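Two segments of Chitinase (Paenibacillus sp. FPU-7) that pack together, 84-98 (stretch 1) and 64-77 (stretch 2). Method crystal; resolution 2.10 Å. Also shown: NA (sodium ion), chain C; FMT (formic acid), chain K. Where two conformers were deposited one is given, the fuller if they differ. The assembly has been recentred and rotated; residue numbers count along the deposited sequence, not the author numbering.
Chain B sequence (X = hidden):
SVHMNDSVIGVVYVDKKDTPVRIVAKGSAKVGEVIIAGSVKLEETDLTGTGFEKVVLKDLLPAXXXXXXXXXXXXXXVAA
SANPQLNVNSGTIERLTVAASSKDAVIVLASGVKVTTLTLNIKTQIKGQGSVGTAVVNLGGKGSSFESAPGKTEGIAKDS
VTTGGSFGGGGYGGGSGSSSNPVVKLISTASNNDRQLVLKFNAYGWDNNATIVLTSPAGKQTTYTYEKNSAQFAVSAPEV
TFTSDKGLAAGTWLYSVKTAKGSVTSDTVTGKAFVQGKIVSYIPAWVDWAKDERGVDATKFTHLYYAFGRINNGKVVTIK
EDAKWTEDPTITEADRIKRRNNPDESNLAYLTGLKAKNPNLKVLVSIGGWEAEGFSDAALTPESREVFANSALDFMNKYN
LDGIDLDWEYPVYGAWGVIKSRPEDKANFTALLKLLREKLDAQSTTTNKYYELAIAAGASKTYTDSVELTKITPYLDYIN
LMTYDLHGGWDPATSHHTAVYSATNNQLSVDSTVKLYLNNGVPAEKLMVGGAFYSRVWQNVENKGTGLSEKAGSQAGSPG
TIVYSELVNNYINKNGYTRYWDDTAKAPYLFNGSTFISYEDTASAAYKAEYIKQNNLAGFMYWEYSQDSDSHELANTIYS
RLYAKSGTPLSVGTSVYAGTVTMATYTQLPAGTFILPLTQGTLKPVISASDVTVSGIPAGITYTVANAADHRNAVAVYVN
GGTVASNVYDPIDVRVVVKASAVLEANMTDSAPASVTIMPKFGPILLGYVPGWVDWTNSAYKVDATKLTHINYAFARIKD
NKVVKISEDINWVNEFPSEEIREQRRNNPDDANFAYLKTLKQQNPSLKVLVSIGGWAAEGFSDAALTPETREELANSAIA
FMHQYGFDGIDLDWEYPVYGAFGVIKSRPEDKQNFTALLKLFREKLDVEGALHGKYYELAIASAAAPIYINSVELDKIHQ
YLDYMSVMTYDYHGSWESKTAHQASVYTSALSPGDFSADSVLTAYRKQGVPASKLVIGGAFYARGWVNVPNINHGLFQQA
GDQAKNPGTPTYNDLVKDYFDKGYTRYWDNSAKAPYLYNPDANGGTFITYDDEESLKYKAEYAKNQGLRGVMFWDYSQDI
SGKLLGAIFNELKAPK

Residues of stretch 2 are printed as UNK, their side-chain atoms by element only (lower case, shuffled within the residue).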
# COMPACT_ATOMS: atom_id res chain seq x y z
N PRO B 84 26.54 -16.46 -64.10
CA PRO B 84 25.42 -15.59 -64.32
C PRO B 84 25.66 -14.20 -63.69
O PRO B 84 26.32 -14.12 -62.68
CB PRO B 84 24.25 -16.34 -63.65
CG PRO B 84 24.88 -17.18 -62.57
CD PRO B 84 26.27 -17.45 -63.02
N GLN B 85 25.16 -13.15 -64.35
CA GLN B 85 24.97 -11.85 -63.77
C GLN B 85 23.51 -11.49 -63.84
O GLN B 85 22.91 -11.56 -64.92
CB GLN B 85 25.75 -10.79 -64.53
CG GLN B 85 25.60 -9.39 -63.92
CD GLN B 85 26.70 -8.46 -64.40
OE1 GLN B 85 27.88 -8.85 -64.49
NE2 GLN B 85 26.34 -7.24 -64.74
N LEU B 86 22.96 -11.06 -62.69
CA LEU B 86 21.61 -10.50 -62.54
C LEU B 86 21.78 -9.01 -62.28
O LEU B 86 22.46 -8.59 -61.29
CB LEU B 86 20.83 -11.18 -61.40
CG LEU B 86 19.47 -10.60 -61.13
CD1 LEU B 86 18.59 -10.86 -62.32
CD2 LEU B 86 18.79 -11.10 -59.89
N ASN B 87 21.21 -8.21 -63.19
CA ASN B 87 21.09 -6.74 -62.99
C ASN B 87 19.72 -6.45 -62.46
O ASN B 87 18.73 -6.82 -63.08
CB ASN B 87 21.31 -5.95 -64.29
CG ASN B 87 22.77 -5.65 -64.54
OD1 ASN B 87 23.33 -4.55 -64.22
ND2 ASN B 87 23.42 -6.65 -65.03
N VAL B 88 19.66 -5.75 -61.33
CA VAL B 88 18.40 -5.29 -60.84
C VAL B 88 18.52 -3.77 -60.88
O VAL B 88 19.29 -3.15 -60.13
CB VAL B 88 18.11 -5.80 -59.44
CG1 VAL B 88 16.65 -5.46 -59.08
CG2 VAL B 88 18.41 -7.31 -59.35
N ASN B 89 17.71 -3.19 -61.74
CA ASN B 89 17.81 -1.76 -62.08
C ASN B 89 16.88 -0.89 -61.30
O ASN B 89 17.17 0.32 -61.17
CB ASN B 89 17.53 -1.60 -63.57
CG ASN B 89 18.72 -1.91 -64.41
OD1 ASN B 89 19.74 -2.44 -63.95
ND2 ASN B 89 18.64 -1.49 -65.65
N SER B 90 15.73 -1.43 -60.87
CA SER B 90 14.83 -0.68 -60.00
C SER B 90 13.84 -1.59 -59.29
O SER B 90 13.50 -2.65 -59.80
CB SER B 90 14.06 0.43 -60.76
OG SER B 90 13.02 -0.11 -61.47
N GLY B 91 13.35 -1.12 -58.16
CA GLY B 91 12.22 -1.76 -57.52
C GLY B 91 12.68 -2.62 -56.36
O GLY B 91 13.63 -2.24 -55.66
N THR B 92 11.99 -3.75 -56.16
CA THR B 92 12.07 -4.52 -54.92
C THR B 92 12.05 -6.02 -55.23
O THR B 92 11.53 -6.45 -56.24
CB THR B 92 10.89 -4.24 -53.98
OG1 THR B 92 9.67 -4.47 -54.71
CG2 THR B 92 10.98 -2.84 -53.38
N ILE B 93 12.71 -6.80 -54.37
CA ILE B 93 12.73 -8.27 -54.46
C ILE B 93 12.58 -8.74 -53.02
O ILE B 93 13.33 -8.32 -52.12
CB ILE B 93 14.00 -8.88 -55.07
CG1 ILE B 93 14.17 -8.52 -56.55
CG2 ILE B 93 13.92 -10.38 -55.00
CD1 ILE B 93 15.58 -8.78 -57.09
N GLU B 94 11.59 -9.57 -52.77
CA GLU B 94 11.42 -10.12 -51.37
C GLU B 94 12.56 -11.06 -51.00
O GLU B 94 13.19 -10.92 -49.97
CB GLU B 94 10.07 -10.84 -51.19
CG GLU B 94 8.88 -9.93 -50.88
CD GLU B 94 7.49 -10.57 -51.20
OE1 GLU B 94 7.37 -11.81 -51.37
OE2 GLU B 94 6.51 -9.81 -51.30
N ARG B 95 12.83 -12.00 -51.84
CA ARG B 95 13.84 -12.99 -51.52
C ARG B 95 14.62 -13.28 -52.78
O ARG B 95 14.10 -13.75 -53.79
CB ARG B 95 13.20 -14.25 -50.87
CG ARG B 95 12.52 -13.99 -49.50
CD ARG B 95 11.49 -15.07 -49.02
NE ARG B 95 10.55 -15.39 -50.09
CZ ARG B 95 9.38 -14.77 -50.34
NH1 ARG B 95 8.92 -13.79 -49.60
NH2 ARG B 95 8.68 -15.13 -51.37
N LEU B 96 15.90 -12.98 -52.71
CA LEU B 96 16.74 -13.25 -53.86
C LEU B 96 17.66 -14.32 -53.38
O LEU B 96 18.29 -14.16 -52.32
CB LEU B 96 17.52 -11.99 -54.23
CG LEU B 96 18.63 -11.99 -55.28
CD1 LEU B 96 18.36 -12.72 -56.55
CD2 LEU B 96 18.96 -10.52 -55.64
N THR B 97 17.83 -15.37 -54.18
CA THR B 97 18.62 -16.52 -53.77
C THR B 97 19.58 -16.85 -54.85
O THR B 97 19.18 -16.96 -56.00
CB THR B 97 17.67 -17.73 -53.47
OG1 THR B 97 16.83 -17.43 -52.33
CG2 THR B 97 18.50 -19.00 -53.20
N VAL B 98 20.86 -17.01 -54.48
CA VAL B 98 21.87 -17.35 -55.42
C VAL B 98 22.27 -18.80 -55.06
O VAL B 98 22.81 -19.08 -53.99
CB VAL B 98 23.05 -16.38 -55.34
CG1 VAL B 98 24.02 -16.72 -56.43
CG2 VAL B 98 22.56 -14.91 -55.44
N UNK B 64 27.44 -15.25 -70.65
CA UNK B 64 27.28 -13.79 -70.85
C UNK B 64 25.89 -13.32 -71.24
O UNK B 64 25.76 -12.28 -71.88
c UNK B 64 29.75 -13.52 -71.48
c UNK B 64 28.31 -13.28 -71.89
n UNK B 64 30.48 -14.22 -72.32
o UNK B 64 30.22 -13.05 -70.44
N UNK B 65 24.83 -14.06 -70.90
CA UNK B 65 23.47 -13.59 -71.16
C UNK B 65 23.20 -12.30 -70.31
O UNK B 65 23.70 -12.20 -69.20
c UNK B 65 22.45 -14.66 -70.82
N UNK B 66 22.40 -11.35 -70.82
CA UNK B 66 22.09 -10.13 -70.11
C UNK B 66 20.71 -10.27 -69.52
O UNK B 66 19.72 -10.44 -70.25
n UNK B 66 22.50 -5.31 -69.84
c UNK B 66 23.39 -8.06 -70.76
c UNK B 66 22.39 -5.77 -71.26
c UNK B 66 22.15 -8.91 -71.01
c UNK B 66 23.43 -6.82 -71.64
N UNK B 67 20.63 -10.15 -68.20
CA UNK B 67 19.35 -10.39 -67.54
C UNK B 67 19.13 -9.22 -66.63
O UNK B 67 19.93 -9.01 -65.71
c UNK B 67 19.39 -11.72 -66.72
c UNK B 67 19.64 -12.91 -67.67
c UNK B 67 18.08 -11.90 -65.94
N UNK B 68 18.08 -8.45 -66.88
CA UNK B 68 17.81 -7.35 -65.97
C UNK B 68 16.37 -7.19 -65.59
O UNK B 68 15.50 -7.46 -66.38
o UNK B 68 17.77 -4.84 -66.11
c UNK B 68 18.56 -6.02 -66.31
c UNK B 68 19.21 -6.01 -67.57
N UNK B 69 16.15 -6.75 -64.35
CA UNK B 69 14.85 -6.69 -63.69
C UNK B 69 14.60 -5.28 -63.20
O UNK B 69 15.48 -4.66 -62.56
c UNK B 69 14.45 -9.15 -62.67
c UNK B 69 14.79 -10.02 -61.44
c UNK B 69 15.04 -9.76 -63.92
c UNK B 69 14.80 -7.65 -62.46
N UNK B 70 13.37 -4.83 -63.45
CA UNK B 70 12.81 -3.59 -62.90
C UNK B 70 11.40 -3.87 -62.56
O UNK B 70 10.66 -4.27 -63.42
o UNK B 70 14.20 -2.22 -64.29
c UNK B 70 12.85 -2.42 -63.91
N UNK B 71 11.03 -3.61 -61.31
CA UNK B 71 9.74 -3.97 -60.82
C UNK B 71 9.79 -4.52 -59.40
O UNK B 71 10.84 -4.48 -58.75
N UNK B 72 8.63 -5.01 -58.96
CA UNK B 72 8.40 -5.55 -57.59
C UNK B 72 8.27 -7.05 -57.71
O UNK B 72 7.33 -7.50 -58.33
o UNK B 72 7.11 -5.28 -55.56
c UNK B 72 7.14 -5.00 -56.95
N UNK B 73 9.24 -7.81 -57.17
CA UNK B 73 9.27 -9.25 -57.38
C UNK B 73 9.16 -9.98 -56.04
O UNK B 73 9.33 -9.42 -54.97
c UNK B 73 10.62 -8.99 -59.52
c UNK B 73 10.20 -9.62 -60.68
c UNK B 73 10.89 -7.74 -62.02
c UNK B 73 10.49 -9.67 -58.19
c UNK B 73 11.34 -7.11 -60.86
c UNK B 73 11.19 -7.73 -59.63
c UNK B 73 10.31 -8.98 -61.93
N UNK B 74 8.81 -11.25 -56.12
CA UNK B 74 8.68 -12.04 -54.88
C UNK B 74 10.01 -12.78 -54.67
O UNK B 74 10.89 -12.27 -53.99
c UNK B 74 6.19 -12.18 -54.87
o UNK B 74 7.45 -13.69 -56.20
c UNK B 74 7.44 -12.98 -54.95
N UNK B 75 10.12 -13.95 -55.31
CA UNK B 75 11.24 -14.83 -55.20
C UNK B 75 11.93 -14.73 -56.51
O UNK B 75 11.32 -14.95 -57.57
c UNK B 75 10.14 -16.55 -53.66
o UNK B 75 10.72 -16.33 -52.60
c UNK B 75 10.84 -16.31 -54.98
o UNK B 75 9.02 -17.04 -53.67
N UNK B 76 13.22 -14.43 -56.43
CA UNK B 76 14.05 -14.42 -57.61
C UNK B 76 15.22 -15.31 -57.29
O UNK B 76 15.92 -15.06 -56.31
c UNK B 76 15.56 -13.08 -59.12
c UNK B 76 13.47 -12.08 -58.10
c UNK B 76 14.61 -13.03 -57.91
N UNK B 77 15.48 -16.21 -58.21
CA UNK B 77 16.35 -17.31 -58.04
C UNK B 77 17.39 -17.41 -59.12
O UNK B 77 17.00 -17.62 -60.29
c UNK B 77 15.50 -19.36 -56.97
o UNK B 77 14.90 -18.94 -55.94
c UNK B 77 15.47 -18.57 -58.16
o UNK B 77 16.19 -20.37 -57.10
NA NA C . 5.17 -7.44 -59.41
C FMT K . 15.40 0.81 -66.02
O1 FMT K . 16.01 -0.05 -66.68
O2 FMT K . 14.66 0.51 -64.93
O HOH W 1 24.71 -13.69 -67.13
O HOH W 2 23.30 -9.70 -67.00
O HOH W 3 14.34 -16.87 -53.91

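Position 64 has two carbons, the second carrying one oxygen and one nitrogen. This is an amide, Asn-64; it points away from stretch 1. Position 65 has a single carbon: Ala-65. Water 1 links its O (2.7 Å) to Gln-85 N (2.9 Å). Position 66 has four carbons in a row ending in nitrogen, the chain of Lys-66.

Position 67 has one carbon carrying two more. One of these lies 3.8 Å from Leu-86 CD1. The fork at CB, all carbon, gives Val-67. Its O accepts a hydrogen bond from Asn-87 N at 2.9 Å. Position 68 has a CB carrying one oxygen and one carbon, so it is Thr-68. Its CB lies 3.4 Å from Asn-87 CB.

Position 69 has four carbons, forked at the second. One end carbon is 4.0 Å from Leu-86 CD1. This is Leu-69. Its N bonds to Asn-87 O at 2.9 Å, and its O accepts from Asn-89 N at 2.8 Å. Position 70 has one carbon, then one oxygen: Ser-70. Ser-70 OG donates to formic acid O2 at 2.8 Å, and Asn-89 ND2 donates to O1 of the same molecule at 3.2 Å.

Position 71 has no side-chain atoms and is Gly-71. It pairs with Gly-91; a CB on either would jam against the preceding carbonyl O. Position 72 has one carbon, then one oxygen, 2.8 Å from Thr-92 OG1. It is Ser-72, and its O binds sodium at 2.4 Å.

Position 73 has one carbon followed by a ring of six carbons, with no oxygen: Phe-73. Its CB is 4.2 Å from Ile-93 CG1, and its ring edge meets Thr-92 O. Position 74 has a CB carrying one oxygen and one carbon: Thr-74. Its O accepts from Arg-95 N at 2.9 Å.

Position 75 has two carbons, the second carrying two oxygens. The carboxylate faces the Arg-95 guanidinium, as expected of Asp-75. The salt bridge spans 2.7 Å from Arg-95 NH2 to Asp-75 OD1. Position 76 has one carbon carrying two, which reach Leu-86, Ile-93 and Leu-96. This is Val-76. Position 77 again has two carbons, the second with two oxygens: Asp-77. Water 3 lies 3.0 Å from Asp-77 OD1.

The stretches run parallel, joined by a backbone ladder. A bulge between Val-88 and Ser-90 shifts the register by one. Leu-86, Ile-93 and Leu-96 pack with Val-76 on one face; the salt bridge and Ser-72 with Thr-92 lie on the other.

Stretch 2 64-77: NAKVTLSGSFTDVD
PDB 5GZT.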